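Local coordinates for DNA damage response protein Rtt109, putative (Neosartorya fumigata, PDB 5ZB9) that probably acetylates lysine of histone H3, using acetyl-CoA as the acetyl donor, in the response to DNA damage, at residues L38-P43 with V256-D261; P43-E48 with M334-V339; A84-I89 with G131-V136. All blocks are in the same frame, centred on the assembly; numbering follows the deposited sequence.

Contact 1: L38-P43 with V256-D261; sequences LFAAPP and VPRFPD
L38 and R258 join two irregular loops through one backbone hydrogen bond, from R258 N to L38 O at 2.8 Å, and the chains come nearest at L38 and P257, whose CA atoms lie 4.9 Å apart. The donor sits in the plane of the L38 carbonyl, on a lone pair, although the N-H bends to 148°. P257 CA also directs its hydrogen at the same oxygen.

The side chain of L38 forks against the ring of F259: CD2 comes to 3.5 Å from CE1 of F259, and CD1 reaches the same ring carbon from a little farther off. T88 of strand 86-96 touches both side chains. F39 lies alongside P257, pointing the same way, and takes the proline over one ring face; its CZ is 3.9 Å from P257 CB.

Farther from the F259 ring, R258 runs extended from CG to NE. A water lies in the plane of its guanidinium and accepts from NE at 2.8 Å; it also accepts from A40 N and donates to V256 O at 2.6 Å. A40 CB packs near the guanidinium, whose NH1 is held by a salt bridge to D272 and whose NH2 bonds to R253 O.

The loops therefore meet mainly through one direct backbone bond, a water gripped by three bonds, and apolar contacts, and the D272 carboxylate would help balance the partly buried arginine charge.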
loop_
_atom_site.group_PDB
_atom_site.type_symbol
_atom_site.label_atom_id
_atom_site.label_comp_id
_atom_site.label_asym_id
_atom_site.label_seq_id
_atom_site.Cartn_x
_atom_site.Cartn_y
_atom_site.Cartn_z
ATOM N N LEU A 38 8.726 -10.769 -3.523
ATOM C CA LEU A 38 7.273 -10.703 -3.571
ATOM C C LEU A 38 6.687 -11.871 -4.362
ATOM O O LEU A 38 5.620 -12.385 -4.033
ATOM C CB LEU A 38 6.816 -9.376 -4.182
ATOM C CG LEU A 38 6.976 -8.145 -3.296
ATOM C CD1 LEU A 38 6.543 -6.892 -4.037
ATOM C CD2 LEU A 38 6.184 -8.312 -2.009
ATOM N N PHE A 39 7.384 -12.280 -5.413
ATOM C CA PHE A 39 6.931 -13.407 -6.221
ATOM C C PHE A 39 7.802 -14.639 -6.011
ATOM O O PHE A 39 9.029 -14.545 -5.997
ATOM C CB PHE A 39 6.924 -13.033 -7.701
ATOM C CG PHE A 39 6.014 -11.895 -8.028
ATOM C CD1 PHE A 39 4.709 -12.129 -8.425
ATOM C CD2 PHE A 39 6.460 -10.583 -7.929
ATOM C CE1 PHE A 39 3.863 -11.077 -8.723
ATOM C CE2 PHE A 39 5.624 -9.526 -8.227
ATOM C CZ PHE A 39 4.326 -9.771 -8.625
ATOM N N ALA A 40 7.165 -15.790 -5.840
ATOM C CA ALA A 40 7.885 -17.057 -5.785
ATOM C C ALA A 40 8.546 -17.354 -7.134
ATOM O O ALA A 40 7.975 -17.067 -8.196
ATOM C CB ALA A 40 6.949 -18.191 -5.386
ATOM N N ALA A 41 9.753 -17.916 -7.084
ATOM C CA ALA A 41 10.488 -18.281 -8.295
ATOM C C ALA A 41 9.870 -19.493 -8.963
ATOM O O ALA A 41 9.409 -20.412 -8.286
ATOM C CB ALA A 41 11.951 -18.555 -7.973
ATOM N N PRO A 42 9.852 -19.499 -10.301
ATOM C CA PRO A 42 9.415 -20.676 -11.055
ATOM C C PRO A 42 10.436 -21.795 -10.891
ATOM O O PRO A 42 11.563 -21.514 -10.475
ATOM C CB PRO A 42 9.365 -20.179 -12.508
ATOM C CG PRO A 42 9.589 -18.699 -12.444
ATOM C CD PRO A 42 10.329 -18.426 -11.183
ATOM N N PRO A 43 10.059 -23.044 -11.206
ATOM C CA PRO A 43 11.031 -24.141 -11.092
ATOM C C PRO A 43 12.289 -23.887 -11.923
ATOM O O PRO A 43 12.189 -23.480 -13.082
ATOM C CB PRO A 43 10.261 -25.354 -11.622
ATOM C CG PRO A 43 9.096 -24.790 -12.385
ATOM C CD PRO A 43 8.755 -23.503 -11.713
ATOM N N VAL A 256 1.321 -14.352 -8.262
ATOM C CA VAL A 256 0.657 -13.514 -7.256
ATOM C C VAL A 256 1.639 -13.003 -6.196
ATOM O O VAL A 256 2.430 -13.774 -5.664
ATOM C CB VAL A 256 -0.465 -14.292 -6.556
ATOM C CG1 VAL A 256 -1.209 -13.401 -5.581
ATOM C CG2 VAL A 256 -1.417 -14.877 -7.582
ATOM N N PRO A 257 1.596 -11.701 -5.879
ATOM C CA PRO A 257 2.590 -11.201 -4.920
ATOM C C PRO A 257 2.262 -11.579 -3.475
ATOM O O PRO A 257 1.097 -11.626 -3.101
ATOM C CB PRO A 257 2.530 -9.685 -5.121
ATOM C CG PRO A 257 1.134 -9.431 -5.585
ATOM C CD PRO A 257 0.727 -10.628 -6.397
ATOM N N ARG A 258 3.288 -11.839 -2.673
ATOM C CA ARG A 258 3.090 -12.287 -1.298
ATOM C C ARG A 258 3.439 -11.206 -0.268
ATOM O O ARG A 258 4.597 -11.024 0.089
ATOM C CB ARG A 258 3.913 -13.554 -1.052
ATOM C CG ARG A 258 3.455 -14.730 -1.914
ATOM C CD ARG A 258 4.576 -15.701 -2.243
ATOM N NE ARG A 258 4.122 -16.774 -3.130
ATOM C CZ ARG A 258 3.738 -17.978 -2.713
ATOM N NH1 ARG A 258 3.755 -18.276 -1.419
ATOM N NH2 ARG A 258 3.332 -18.885 -3.590
ATOM N N PHE A 259 2.417 -10.494 0.201
ATOM C CA PHE A 259 2.579 -9.412 1.172
ATOM C C PHE A 259 2.278 -9.895 2.592
ATOM O O PHE A 259 1.561 -10.882 2.766
ATOM C CB PHE A 259 1.653 -8.240 0.815
ATOM C CG PHE A 259 1.976 -7.581 -0.492
ATOM C CD1 PHE A 259 3.127 -6.817 -0.633
ATOM C CD2 PHE A 259 1.122 -7.710 -1.577
ATOM C CE1 PHE A 259 3.430 -6.202 -1.838
ATOM C CE2 PHE A 259 1.415 -7.093 -2.788
ATOM C CZ PHE A 259 2.572 -6.337 -2.918
ATOM N N PRO A 260 2.816 -9.194 3.611
ATOM C CA PRO A 260 2.539 -9.496 5.026
ATOM C C PRO A 260 1.055 -9.422 5.392
ATOM O O PRO A 260 0.383 -8.454 5.025
ATOM C CB PRO A 260 3.298 -8.406 5.784
ATOM C CG PRO A 260 4.261 -7.845 4.830
ATOM C CD PRO A 260 3.744 -8.060 3.459
ATOM N N ASP A 261 0.565 -10.433 6.108
ATOM C CA ASP A 261 -0.787 -10.443 6.676
ATOM C C ASP A 261 -1.900 -10.359 5.631
ATOM O O ASP A 261 -3.049 -10.100 5.968
ATOM C CB ASP A 261 -0.940 -9.297 7.688
ATOM C CG ASP A 261 0.146 -9.315 8.763
ATOM O OD1 ASP A 261 0.636 -10.417 9.094
ATOM O OD2 ASP A 261 0.512 -8.230 9.275
HETATM O O HOH W 1 4.209 -15.684 -5.721
#

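Contact 2: P43-E48 with M334-V339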
loop_
_atom_site.group_PDB
_atom_site.type_symbol
_atom_site.label_atom_id
_atom_site.label_comp_id
_atom_site.label_asym_id
_atom_site.label_seq_id
_atom_site.Cartn_x
_atom_site.Cartn_y
_atom_site.Cartn_z
ATOM N N PRO A 43 10.059 -23.044 -11.206
ATOM C CA PRO A 43 11.031 -24.141 -11.092
ATOM C C PRO A 43 12.289 -23.887 -11.923
ATOM O O PRO A 43 12.189 -23.480 -13.082
ATOM C CB PRO A 43 10.261 -25.354 -11.622
ATOM C CG PRO A 43 9.096 -24.790 -12.385
ATOM C CD PRO A 43 8.755 -23.503 -11.713
ATOM N N GLY A 44 13.456 -24.089 -11.319
ATOM C CA GLY A 44 14.710 -23.957 -12.033
ATOM C C GLY A 44 15.342 -22.577 -12.008
ATOM O O GLY A 44 16.405 -22.365 -12.597
ATOM N N GLU A 45 14.696 -21.631 -11.335
ATOM C CA GLU A 45 15.227 -20.278 -11.260
ATOM C C GLU A 45 15.355 -19.824 -9.816
ATOM O O GLU A 45 14.736 -20.390 -8.915
ATOM C CB GLU A 45 14.342 -19.311 -12.045
ATOM C CG GLU A 45 13.909 -19.848 -13.399
ATOM C CD GLU A 45 13.519 -18.755 -14.366
ATOM O OE1 GLU A 45 13.997 -17.614 -14.195
ATOM O OE2 GLU A 45 12.738 -19.032 -15.302
ATOM N N GLU A 46 16.181 -18.811 -9.594
ATOM C CA GLU A 46 16.299 -18.212 -8.276
ATOM C C GLU A 46 15.310 -17.054 -8.152
ATOM O O GLU A 46 14.877 -16.495 -9.162
ATOM C CB GLU A 46 17.735 -17.737 -8.027
ATOM C CG GLU A 46 18.741 -18.870 -7.826
ATOM C CD GLU A 46 18.405 -19.752 -6.629
ATOM O OE1 GLU A 46 18.067 -19.206 -5.555
ATOM O OE2 GLU A 46 18.474 -20.996 -6.766
ATOM N N PRO A 47 14.929 -16.708 -6.913
ATOM C CA PRO A 47 14.055 -15.555 -6.669
ATOM C C PRO A 47 14.723 -14.246 -7.078
ATOM O O PRO A 47 15.950 -14.159 -7.057
ATOM C CB PRO A 47 13.834 -15.590 -5.154
ATOM C CG PRO A 47 14.183 -16.966 -4.739
ATOM C CD PRO A 47 15.247 -17.427 -5.670
ATOM N N GLU A 48 13.931 -13.242 -7.437
ATOM C CA GLU A 48 14.495 -11.945 -7.774
ATOM C C GLU A 48 15.080 -11.301 -6.534
ATOM O O GLU A 48 14.502 -11.381 -5.452
ATOM C CB GLU A 48 13.445 -11.032 -8.412
ATOM C CG GLU A 48 12.877 -11.595 -9.698
ATOM C CD GLU A 48 12.225 -10.548 -10.574
ATOM O OE1 GLU A 48 12.392 -9.343 -10.287
ATOM O OE2 GLU A 48 11.548 -10.934 -11.554
ATOM N N MET A 334 6.361 -7.025 -18.363
ATOM C CA MET A 334 7.378 -7.053 -17.314
ATOM C C MET A 334 8.552 -7.946 -17.727
ATOM O O MET A 334 8.361 -8.946 -18.422
ATOM C CB MET A 334 6.755 -7.540 -15.996
ATOM C CG MET A 334 7.730 -7.739 -14.829
ATOM S SD MET A 334 8.704 -6.282 -14.374
ATOM C CE MET A 334 7.461 -5.169 -13.724
ATOM N N THR A 335 9.765 -7.574 -17.322
ATOM C CA THR A 335 10.942 -8.384 -17.625
ATOM C C THR A 335 11.531 -9.003 -16.350
ATOM O O THR A 335 11.381 -8.464 -15.252
ATOM C CB THR A 335 12.028 -7.561 -18.373
ATOM O OG1 THR A 335 12.502 -6.496 -17.541
ATOM C CG2 THR A 335 11.466 -6.975 -19.665
ATOM N N SER A 336 12.192 -10.146 -16.512
ATOM C CA SER A 336 12.734 -10.921 -15.396
ATOM C C SER A 336 14.156 -10.492 -14.994
ATOM O O SER A 336 14.996 -10.210 -15.853
ATOM C CB SER A 336 12.718 -12.412 -15.757
ATOM O OG SER A 336 13.311 -13.210 -14.748
ATOM N N SER A 337 14.415 -10.445 -13.688
ATOM C CA SER A 337 15.761 -10.184 -13.174
ATOM C C SER A 337 16.334 -11.437 -12.502
ATOM O O SER A 337 17.375 -11.377 -11.844
ATOM C CB SER A 337 15.758 -9.003 -12.189
ATOM O OG SER A 337 15.062 -9.305 -10.985
ATOM N N ARG A 338 15.648 -12.565 -12.679
ATOM C CA ARG A 338 16.062 -13.838 -12.085
ATOM C C ARG A 338 17.323 -14.401 -12.732
ATOM O O ARG A 338 17.598 -14.151 -13.910
ATOM C CB ARG A 338 14.939 -14.879 -12.198
ATOM C CG ARG A 338 13.641 -14.503 -11.505
ATOM C CD ARG A 338 12.619 -15.630 -11.570
ATOM N NE ARG A 338 12.243 -15.979 -12.943
ATOM C CZ ARG A 338 11.283 -15.379 -13.647
ATOM N NH1 ARG A 338 10.588 -14.373 -13.123
ATOM N NH2 ARG A 338 11.021 -15.784 -14.884
ATOM N N VAL A 339 18.080 -15.172 -11.954
ATOM C CA VAL A 339 19.229 -15.911 -12.472
ATOM C C VAL A 339 18.929 -17.413 -12.416
ATOM O O VAL A 339 18.206 -17.876 -11.526
ATOM C CB VAL A 339 20.517 -15.597 -11.680
ATOM C CG1 VAL A 339 21.746 -16.057 -12.454
ATOM C CG2 VAL A 339 20.607 -14.106 -11.381
#
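R338 and E45 form the strongest polar link, a salt bridge in which R338 NE donates to E45 OE1 at 2.7 Å with an N-H...O angle of 162°. The acceptor lies close to the guanidinium plane, at its edge, whereas the donor stands above the carboxylate, the two planes being turned 55° apart. A kink at chi3 (-61°) swings NE of R338 out of the line of its chain. NH1 of R338 is salt-bridged to D246 OD1, and E48 OE2 adds only a long link to NH1, at 3.9 Å. E45, E48 and R338 form a salt-bridge network, and with D246 three carboxylates probably offset the one positive charge.

The other carboxylate oxygen of E48, OE1, accepts from S337 OG at 2.8 Å, again from above the carboxylate plane. On the backbone, E46 N donates to V339 O at 3.0 Å.

Packing fills in around these bonds. The methylenes of E48 and R338 meet at their CG atoms, 3.5 Å apart, and E46 O lies against CB, CG and CD of R338. S336 OG sits over the centre of one face of the guanidinium, 3.2 Å above its plane.

That hydroxyl also accepts from R338 N, closing an ST turn at the root of the arginine. The whole is a surface junction of two loops, one linking strands 22-35 and 50-61, the other following strand 317-324, held by a salt-bridge network.

Contact 3: A84-I89 with G131-V136; sequences AHLTTI and GVRLMV
The side chain of M135 lies beside that of T88 in the neighbouring strand 86-89. Its CB is 3.9 Å from T87 O and rests loosely against L86 CD1; CG stands anti to the backbone N, the chain stays extended to SD, and a bend at chi3 (78°) then brings CE to T88. There the methyl is 3.6 Å from both CG2 and OG1 of T88, the two side chains pointing the same way. W320 of strand 317-324 also meets M135, and Y81 meets T88 on this face of the sheet.

The two backbones are parallel: T87 N donates to R133 O, M135 N to T87 O at 2.7 Å, and I89 N to M135 O, the last with an angle of 173° at its hydrogen. The segments 86-89 and 133-136 run 17° from exactly parallel, as parts of a beta-alpha-beta unit whose helix, 111-127, connects the two strands. The 133-140 strand pairs on its other side with strand 317-324.

T87, I89, L134 and V136 share the opposite face, and V124 of the helix lies on the last three. L134 CD1 packs on T87 CG2 at 3.7 Å while its CD2 meets I89 CD1. Nearer the start of the pair, V132 CG1 rests on the H85 carbonyl, 3.7 Å from its oxygen. A water donates to that same H85 O and accepts from R133 N, each at 3.0 Å, where these two atoms stand too far apart to bond directly. The guanidinium of R133 turns elsewhere, to N324 and V332 O.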
loop_
_atom_site.group_PDB
_atom_site.type_symbol
_atom_site.label_atom_id
_atom_site.label_comp_id
_atom_site.label_asym_id
_atom_site.label_seq_id
_atom_site.Cartn_x
_atom_site.Cartn_y
_atom_site.Cartn_z
ATOM N N ALA A 84 14.990 -5.024 -9.719
ATOM C CA ALA A 84 15.586 -4.337 -10.847
ATOM C C ALA A 84 14.503 -3.777 -11.759
ATOM O O ALA A 84 14.712 -2.755 -12.407
ATOM C CB ALA A 84 16.500 -5.262 -11.607
ATOM N N HIS A 85 13.336 -4.422 -11.790
ATOM C CA HIS A 85 12.309 -4.043 -12.767
ATOM C C HIS A 85 10.970 -3.560 -12.196
ATOM O O HIS A 85 10.077 -3.176 -12.956
ATOM C CB HIS A 85 12.053 -5.217 -13.713
ATOM C CG HIS A 85 13.255 -5.607 -14.513
ATOM N ND1 HIS A 85 13.944 -4.711 -15.304
ATOM C CD2 HIS A 85 13.900 -6.792 -14.634
ATOM C CE1 HIS A 85 14.957 -5.329 -15.882
ATOM N NE2 HIS A 85 14.953 -6.593 -15.494
ATOM N N LEU A 86 10.831 -3.552 -10.875
ATOM C CA LEU A 86 9.581 -3.108 -10.266
ATOM C C LEU A 86 9.792 -2.424 -8.921
ATOM O O LEU A 86 10.535 -2.925 -8.073
ATOM C CB LEU A 86 8.629 -4.292 -10.090
ATOM C CG LEU A 86 7.217 -4.010 -9.574
ATOM C CD1 LEU A 86 6.422 -3.134 -10.554
ATOM C CD2 LEU A 86 6.490 -5.323 -9.301
ATOM N N THR A 87 9.148 -1.269 -8.745
ATOM C CA THR A 87 8.988 -0.662 -7.426
ATOM C C THR A 87 7.567 -0.925 -6.941
ATOM O O THR A 87 6.599 -0.659 -7.656
ATOM C CB THR A 87 9.232 0.860 -7.426
ATOM O OG1 THR A 87 10.546 1.146 -7.909
ATOM C CG2 THR A 87 9.086 1.422 -6.009
ATOM N N THR A 88 7.442 -1.447 -5.727
ATOM C CA THR A 88 6.125 -1.706 -5.164
ATOM C C THR A 88 5.925 -0.952 -3.868
ATOM O O THR A 88 6.654 -1.152 -2.903
ATOM C CB THR A 88 5.896 -3.205 -4.914
ATOM O OG1 THR A 88 6.008 -3.909 -6.154
ATOM C CG2 THR A 88 4.505 -3.436 -4.339
ATOM N N ILE A 89 4.924 -0.083 -3.858
ATOM C CA ILE A 89 4.546 0.629 -2.655
ATOM C C ILE A 89 3.298 -0.013 -2.030
ATOM O O ILE A 89 2.186 0.103 -2.553
ATOM C CB ILE A 89 4.312 2.103 -2.960
ATOM C CG1 ILE A 89 5.597 2.712 -3.540
ATOM C CG2 ILE A 89 3.895 2.849 -1.712
ATOM C CD1 ILE A 89 5.487 4.182 -3.833
ATOM N N GLY A 131 12.328 4.841 -16.167
ATOM C CA GLY A 131 12.159 3.625 -16.942
ATOM C C GLY A 131 11.674 2.399 -16.177
ATOM O O GLY A 131 11.456 1.350 -16.779
ATOM N N VAL A 132 11.501 2.517 -14.864
ATOM C CA VAL A 132 11.073 1.379 -14.051
ATOM C C VAL A 132 9.612 1.482 -13.613
ATOM O O VAL A 132 9.213 2.450 -12.965
ATOM C CB VAL A 132 11.952 1.229 -12.802
ATOM C CG1 VAL A 132 11.429 0.100 -11.913
ATOM C CG2 VAL A 132 13.400 0.987 -13.205
ATOM N N ARG A 133 8.823 0.476 -13.977
ATOM C CA ARG A 133 7.427 0.386 -13.559
ATOM C C ARG A 133 7.280 0.490 -12.033
ATOM O O ARG A 133 8.065 -0.100 -11.280
ATOM C CB ARG A 133 6.816 -0.926 -14.066
ATOM C CG ARG A 133 5.333 -1.071 -13.793
ATOM C CD ARG A 133 4.739 -2.253 -14.540
ATOM N NE ARG A 133 4.456 -1.931 -15.934
ATOM C CZ ARG A 133 4.920 -2.618 -16.973
ATOM N NH1 ARG A 133 5.695 -3.677 -16.778
ATOM N NH2 ARG A 133 4.605 -2.248 -18.208
ATOM N N LEU A 134 6.294 1.267 -11.586
ATOM C CA LEU A 134 6.007 1.415 -10.160
ATOM C C LEU A 134 4.554 1.048 -9.847
ATOM O O LEU A 134 3.629 1.419 -10.576
ATOM C CB LEU A 134 6.296 2.840 -9.690
ATOM C CG LEU A 134 6.139 3.091 -8.185
ATOM C CD1 LEU A 134 7.166 4.100 -7.727
ATOM C CD2 LEU A 134 4.733 3.568 -7.812
ATOM N N MET A 135 4.362 0.331 -8.746
ATOM C CA MET A 135 3.039 -0.125 -8.344
ATOM C C MET A 135 2.677 0.309 -6.922
ATOM O O MET A 135 3.494 0.207 -6.003
ATOM C CB MET A 135 2.961 -1.647 -8.453
ATOM C CG MET A 135 1.679 -2.228 -7.918
ATOM S SD MET A 135 1.496 -3.977 -8.293
ATOM C CE MET A 135 2.585 -4.712 -7.078
ATOM N N VAL A 136 1.458 0.810 -6.751
ATOM C CA VAL A 136 0.907 1.006 -5.419
ATOM C C VAL A 136 -0.122 -0.081 -5.182
ATOM O O VAL A 136 -0.986 -0.319 -6.020
ATOM C CB VAL A 136 0.258 2.390 -5.239
ATOM C CG1 VAL A 136 -0.313 2.530 -3.829
ATOM C CG2 VAL A 136 1.269 3.479 -5.511
HETATM O O HOH W 2 9.866 -1.873 -15.604
HETATM O O HOH W 3 9.944 3.214 -10.403
#

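Contact 3 lies in the buried sheet, contact 1 is partly buried and contact 2 is at the surface, and their chemistry follows: parallel strand bonds with apolar side chains, then loops joined by a water and hydrophobic contacts, then a charge network. Contacts 1 and 2 use the same loop between strands 22-35 and 50-61, sharing P43, and P42 touches R338. Contact 3 is nested in sequence inside the loops closed by both others. It meets contact 1 where T88 packs on L38 and F259, and contact 2 where H85 packs on M334 and T335, so both loop junctions border the 84-89 segment.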